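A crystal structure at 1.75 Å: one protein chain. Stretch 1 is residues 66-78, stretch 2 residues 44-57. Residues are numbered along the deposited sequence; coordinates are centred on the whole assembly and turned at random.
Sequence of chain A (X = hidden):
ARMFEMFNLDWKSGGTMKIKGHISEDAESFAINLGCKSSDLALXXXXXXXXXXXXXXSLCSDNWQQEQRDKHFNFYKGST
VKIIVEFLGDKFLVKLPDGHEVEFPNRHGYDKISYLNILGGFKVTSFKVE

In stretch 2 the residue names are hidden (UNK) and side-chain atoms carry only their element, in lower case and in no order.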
# COMPACT_ATOMS: atom_id res chain seq x y z
N GLN A 66 -1.66 -7.42 26.52
CA GLN A 66 -1.04 -6.42 27.40
C GLN A 66 -0.15 -5.44 26.60
O GLN A 66 0.79 -5.89 25.92
CB GLN A 66 -0.25 -7.10 28.47
CG GLN A 66 0.56 -6.17 29.33
CD GLN A 66 1.03 -6.91 30.56
OE1 GLN A 66 0.36 -7.85 31.03
NE2 GLN A 66 2.20 -6.52 31.07
N GLU A 67 -0.43 -4.13 26.71
CA GLU A 67 0.31 -3.13 25.91
C GLU A 67 1.66 -2.74 26.51
O GLU A 67 1.91 -2.89 27.75
CB GLU A 67 -0.63 -1.92 25.60
CG GLU A 67 -0.51 -0.77 26.66
CD GLU A 67 -1.03 -1.09 28.01
OE1 GLU A 67 -1.60 -2.21 28.27
OE2 GLU A 67 -0.90 -0.17 28.85
N GLN A 68 2.56 -2.21 25.66
CA GLN A 68 3.82 -1.65 26.10
C GLN A 68 3.78 -0.21 25.73
O GLN A 68 3.24 0.12 24.68
CB GLN A 68 5.03 -2.37 25.41
CG GLN A 68 5.14 -3.78 25.96
CD GLN A 68 6.40 -4.48 25.51
OE1 GLN A 68 7.23 -3.89 24.78
NE2 GLN A 68 6.58 -5.73 25.96
N ARG A 69 4.31 0.67 26.59
CA ARG A 69 4.23 2.09 26.36
C ARG A 69 5.67 2.62 26.29
O ARG A 69 6.50 2.34 27.17
CB ARG A 69 3.42 2.78 27.53
CG ARG A 69 1.93 2.42 27.38
CD ARG A 69 1.11 2.69 28.68
NE ARG A 69 -0.31 2.46 28.30
CZ ARG A 69 -1.02 3.40 27.69
NH1 ARG A 69 -0.54 4.63 27.50
NH2 ARG A 69 -2.24 3.14 27.25
N ASP A 70 5.95 3.40 25.27
CA ASP A 70 7.25 4.09 25.15
C ASP A 70 7.02 5.61 25.11
O ASP A 70 6.32 6.13 24.24
CB ASP A 70 7.98 3.53 23.89
CG ASP A 70 9.38 4.08 23.71
OD1 ASP A 70 9.71 5.19 24.16
OD2 ASP A 70 10.19 3.35 23.11
N LYS A 71 7.63 6.32 26.08
CA LYS A 71 7.36 7.73 26.27
C LYS A 71 8.29 8.61 25.42
O LYS A 71 8.14 9.82 25.39
CB LYS A 71 7.47 8.10 27.75
CG LYS A 71 6.29 7.52 28.50
CD LYS A 71 5.06 8.37 28.18
CE LYS A 71 5.30 9.89 28.37
NZ LYS A 71 4.09 10.74 28.13
N HIS A 72 9.14 7.95 24.62
CA HIS A 72 10.05 8.68 23.70
C HIS A 72 9.23 9.04 22.48
O HIS A 72 9.09 8.23 21.52
CB HIS A 72 11.27 7.80 23.31
CG HIS A 72 12.34 8.58 22.60
ND1 HIS A 72 13.53 8.92 23.20
CD2 HIS A 72 12.36 9.15 21.37
CE1 HIS A 72 14.27 9.62 22.36
NE2 HIS A 72 13.59 9.78 21.24
N PHE A 73 8.65 10.23 22.48
CA PHE A 73 7.59 10.57 21.51
C PHE A 73 7.97 11.88 20.82
O PHE A 73 7.79 12.98 21.37
CB PHE A 73 6.26 10.88 22.22
CG PHE A 73 5.12 10.98 21.30
CD1 PHE A 73 4.76 12.20 20.71
CD2 PHE A 73 4.37 9.85 21.00
CE1 PHE A 73 3.67 12.31 19.85
CE2 PHE A 73 3.28 9.98 20.13
CZ PHE A 73 2.91 11.19 19.55
N ASN A 74 8.50 11.75 19.66
CA ASN A 74 8.92 12.90 18.86
C ASN A 74 8.21 12.78 17.53
O ASN A 74 8.84 12.56 16.47
CB ASN A 74 10.43 12.86 18.58
CG ASN A 74 11.25 13.54 19.67
OD1 ASN A 74 10.79 14.48 20.31
ND2 ASN A 74 12.42 13.01 19.95
N PHE A 75 6.90 12.89 17.59
CA PHE A 75 6.12 12.89 16.37
C PHE A 75 5.46 14.19 16.42
O PHE A 75 5.11 14.70 17.50
CB PHE A 75 5.07 11.77 16.33
CG PHE A 75 5.61 10.38 15.97
CD1 PHE A 75 6.02 10.11 14.67
CD2 PHE A 75 5.71 9.38 16.92
CE1 PHE A 75 6.49 8.82 14.30
CE2 PHE A 75 6.19 8.07 16.58
CZ PHE A 75 6.56 7.80 15.27
N TYR A 76 5.19 14.73 15.27
CA TYR A 76 4.58 16.05 15.16
C TYR A 76 3.43 16.06 14.23
O TYR A 76 3.51 15.57 13.09
CB TYR A 76 5.65 17.06 14.65
CG TYR A 76 6.82 17.02 15.58
CD1 TYR A 76 6.86 17.82 16.71
CD2 TYR A 76 7.86 16.10 15.39
CE1 TYR A 76 7.91 17.76 17.58
CE2 TYR A 76 8.87 16.00 16.28
CZ TYR A 76 8.91 16.83 17.36
OH TYR A 76 9.96 16.69 18.23
N LYS A 77 2.33 16.69 14.63
CA LYS A 77 1.17 16.74 13.73
C LYS A 77 1.47 17.58 12.52
O LYS A 77 2.24 18.57 12.62
CB LYS A 77 -0.06 17.34 14.45
CG LYS A 77 -0.50 16.46 15.63
CD LYS A 77 -1.69 17.10 16.36
CE LYS A 77 -1.93 16.37 17.68
NZ LYS A 77 -3.21 16.88 18.35
N GLY A 78 0.95 17.18 11.36
CA GLY A 78 1.22 17.94 10.13
C GLY A 78 2.55 17.65 9.43
O GLY A 78 2.87 18.34 8.46
N UNK A 44 0.72 -3.94 16.82
CA UNK A 44 -0.09 -2.75 16.59
C UNK A 44 0.75 -1.63 17.18
O UNK A 44 1.03 -1.64 18.39
n UNK A 44 -3.10 -1.12 16.79
c UNK A 44 -2.25 -1.72 17.69
c UNK A 44 -2.41 -1.05 18.87
c UNK A 44 -1.43 -2.97 17.35
c UNK A 44 -3.74 -0.11 17.40
n UNK A 44 -3.37 -0.10 18.67
N UNK A 45 1.26 -0.75 16.33
CA UNK A 45 2.20 0.32 16.71
C UNK A 45 1.35 1.56 16.60
O UNK A 45 0.91 1.96 15.50
c UNK A 45 5.29 1.44 16.67
c UNK A 45 3.30 0.36 15.63
c UNK A 45 4.97 3.73 15.06
c UNK A 45 4.07 2.66 14.95
c UNK A 45 6.17 2.52 16.81
c UNK A 45 5.96 3.66 16.02
c UNK A 45 4.24 1.52 15.77
N UNK A 46 1.11 2.22 17.76
CA UNK A 46 0.09 3.23 17.74
C UNK A 46 0.56 4.50 18.52
O UNK A 46 0.44 4.57 19.76
n UNK A 46 -2.55 4.53 17.90
c UNK A 46 -2.27 3.60 18.77
o UNK A 46 -3.00 3.38 19.76
c UNK A 46 -1.10 2.62 18.52
N UNK A 47 1.19 5.45 17.81
CA UNK A 47 1.52 6.70 18.48
C UNK A 47 0.26 7.48 18.83
O UNK A 47 -0.62 7.63 18.01
c UNK A 47 1.81 5.32 16.47
c UNK A 47 2.25 7.47 17.37
c UNK A 47 2.92 6.42 16.49
N UNK A 48 0.20 7.94 20.06
CA UNK A 48 -1.00 8.64 20.55
C UNK A 48 -0.56 10.05 21.02
O UNK A 48 0.25 10.19 21.94
n UNK A 48 -4.18 7.03 22.68
n UNK A 48 -6.08 6.85 21.35
c UNK A 48 -3.37 6.03 22.02
c UNK A 48 -2.31 6.63 21.13
n UNK A 48 -6.03 8.39 23.13
c UNK A 48 -1.54 7.86 21.73
c UNK A 48 -5.43 7.41 22.37
N UNK A 49 -1.12 11.04 20.36
CA UNK A 49 -0.65 12.43 20.56
C UNK A 49 -1.20 12.94 21.90
O UNK A 49 -0.47 13.60 22.61
c UNK A 49 0.95 13.99 18.12
c UNK A 49 -1.09 13.34 19.43
c UNK A 49 1.47 12.97 16.02
c UNK A 49 -0.51 12.31 17.22
c UNK A 49 0.33 12.17 16.08
c UNK A 49 -0.20 13.21 18.22
c UNK A 49 1.79 13.85 17.05
N UNK A 50 -2.37 12.47 22.32
CA UNK A 50 -3.02 13.10 23.54
C UNK A 50 -2.18 12.81 24.75
O UNK A 50 -1.99 13.65 25.62
n UNK A 50 -6.64 12.27 22.86
c UNK A 50 -5.45 12.89 22.79
c UNK A 50 -4.42 12.46 23.79
o UNK A 50 -5.21 13.75 21.96
N UNK A 51 -1.69 11.56 24.85
CA UNK A 51 -0.91 11.15 25.99
C UNK A 51 0.59 11.19 25.73
O UNK A 51 1.37 10.77 26.59
o UNK A 51 -4.84 9.25 25.59
c UNK A 51 -2.85 9.70 26.80
o UNK A 51 -2.99 8.38 24.82
c UNK A 51 -1.35 9.77 26.49
c UNK A 51 -3.62 9.05 25.69
N UNK A 52 0.94 11.61 24.50
CA UNK A 52 2.36 11.72 24.08
C UNK A 52 3.12 10.41 24.34
O UNK A 52 4.10 10.36 25.08
c UNK A 52 3.05 12.92 24.81
o UNK A 52 4.30 13.14 24.17
N UNK A 53 2.64 9.28 23.80
CA UNK A 53 3.25 8.00 24.12
C UNK A 53 3.06 7.08 22.86
O UNK A 53 2.06 7.24 22.12
c UNK A 53 3.17 5.96 25.76
c UNK A 53 2.53 7.32 25.36
c UNK A 53 1.05 7.15 25.08
N UNK A 54 4.01 6.14 22.66
CA UNK A 54 3.79 5.17 21.60
C UNK A 54 3.32 3.92 22.31
O UNK A 54 4.02 3.36 23.19
c UNK A 54 4.95 3.69 19.86
c UNK A 54 5.65 6.18 20.24
c UNK A 54 5.13 4.86 20.89
c UNK A 54 7.08 6.10 19.74
N UNK A 55 2.16 3.43 21.92
CA UNK A 55 1.66 2.19 22.52
C UNK A 55 1.83 1.09 21.49
O UNK A 55 1.43 1.31 20.34
c UNK A 55 -0.03 3.50 23.72
c UNK A 55 0.17 2.29 22.77
c UNK A 55 -0.39 1.06 23.54
N UNK A 56 2.40 -0.01 21.91
CA UNK A 56 2.44 -1.23 21.08
C UNK A 56 1.62 -2.30 21.78
O UNK A 56 1.65 -2.44 23.04
c UNK A 56 3.87 -1.71 20.91
s UNK A 56 4.86 -0.57 19.89
N UNK A 57 0.97 -3.10 20.97
CA UNK A 57 0.21 -4.25 21.54
C UNK A 57 0.08 -5.37 20.47
O UNK A 57 0.43 -5.16 19.29
c UNK A 57 -1.22 -3.85 21.98
o UNK A 57 -1.23 -5.78 23.46
c UNK A 57 -1.78 -4.74 23.13
n UNK A 57 -2.86 -4.31 23.75
O HOH W 1 -3.26 15.51 20.88
O HOH W 2 -2.62 6.15 25.82
O HOH W 3 6.36 12.00 25.83

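Position 44 has one carbon leading to a five-membered ring of three carbons and two nitrogens. It is histidine, His44, and it does not reach stretch 1.

Position 45 has one carbon and a six-carbon ring. The ring has no further atom, so this is phenylalanine, Phe45. Its CZ meets Phe75 CZ at 4.2 Å.

Position 46 carries two carbons, the second bearing one oxygen and one nitrogen. This is the amide of Asn46, and it stays out of reach.

At position 47 three carbons close a ring onto the backbone nitrogen, which only proline does. Pro47 packs its CG 3.7 Å from Phe75 CE2 and its CB 3.9 Å from Phe73 CE2.

Position 48 has three carbons, a nitrogen, then a carbon with two more nitrogens. That guanidinium identifies Arg48. Its side chain points away from stretch 1.

Position 49 again shows one carbon and a bare six-carbon ring, so it is Phe49. The edge of Phe73 meets one face, with centroids 5.1 Å apart and planes at 85°. Lys77 CG lies over the opposite face, 3.9 Å from the ring centroid.

Position 50 has two carbons, the second with one oxygen and one nitrogen: Asn50. Water 1 links its OD1 to Lys77 NZ.

Position 51 has three carbons, the third carrying two oxygens. This is the carboxylate of Glu51. It forms a salt bridge with Arg48, OE1 to NE at 2.8 Å, and water 2 joins OE1 to Arg69 NH1.

Position 52 has one carbon and one oxygen, so it is serine, Ser52. Its OG lies 3.6 Å from Phe73 CB, and its CA sits over one face of the Phe73 ring.

Position 53 has one carbon carrying two others, the fork of valine. Val53 CG2 lies 3.6 Å from Arg69 CB and 3.9 Å from Lys71 CD.

Position 54 has four carbons, forked at the first, with one arm two carbons long: isoleucine. Ile54 CD1 lies 3.8 Å from Phe75 CE2, and CG1 lies 4.0 Å from Phe73 CD2.

Position 55 repeats the three-carbon fork and is Val55. Its CG2 lies over one face of the Arg69 guanidinium, while CG1 is 3.6 Å from Glu67 CG.

Position 56 has one carbon and one sulfur: cysteine, Cys56. It shares a sheet face with Gln68, Asp70 and Ile54.

Position 57 has two carbons, the second with one oxygen and one nitrogen. Asn57 ND2 approaches Glu67 CB at 3.8 Å.

The contact has two parts. Strand 68-70 runs antiparallel to strand 53-57. Asp70 and Ile54 exchange two backbone hydrogen bonds, both N to O at 2.8 Å. Gln68 and Cys56 do the same, at 2.8 Å from Gln68 N to Cys56 O and 2.9 Å from Cys56 N to Gln68 O. Beyond the strand, Lys71 NZ donates to Ser52 O at 3.1 Å, and Phe73 and Phe75 pack against the apolar side chains of stretch 2.

Stretch 2 44-57: HFNPRFNESVIVCN
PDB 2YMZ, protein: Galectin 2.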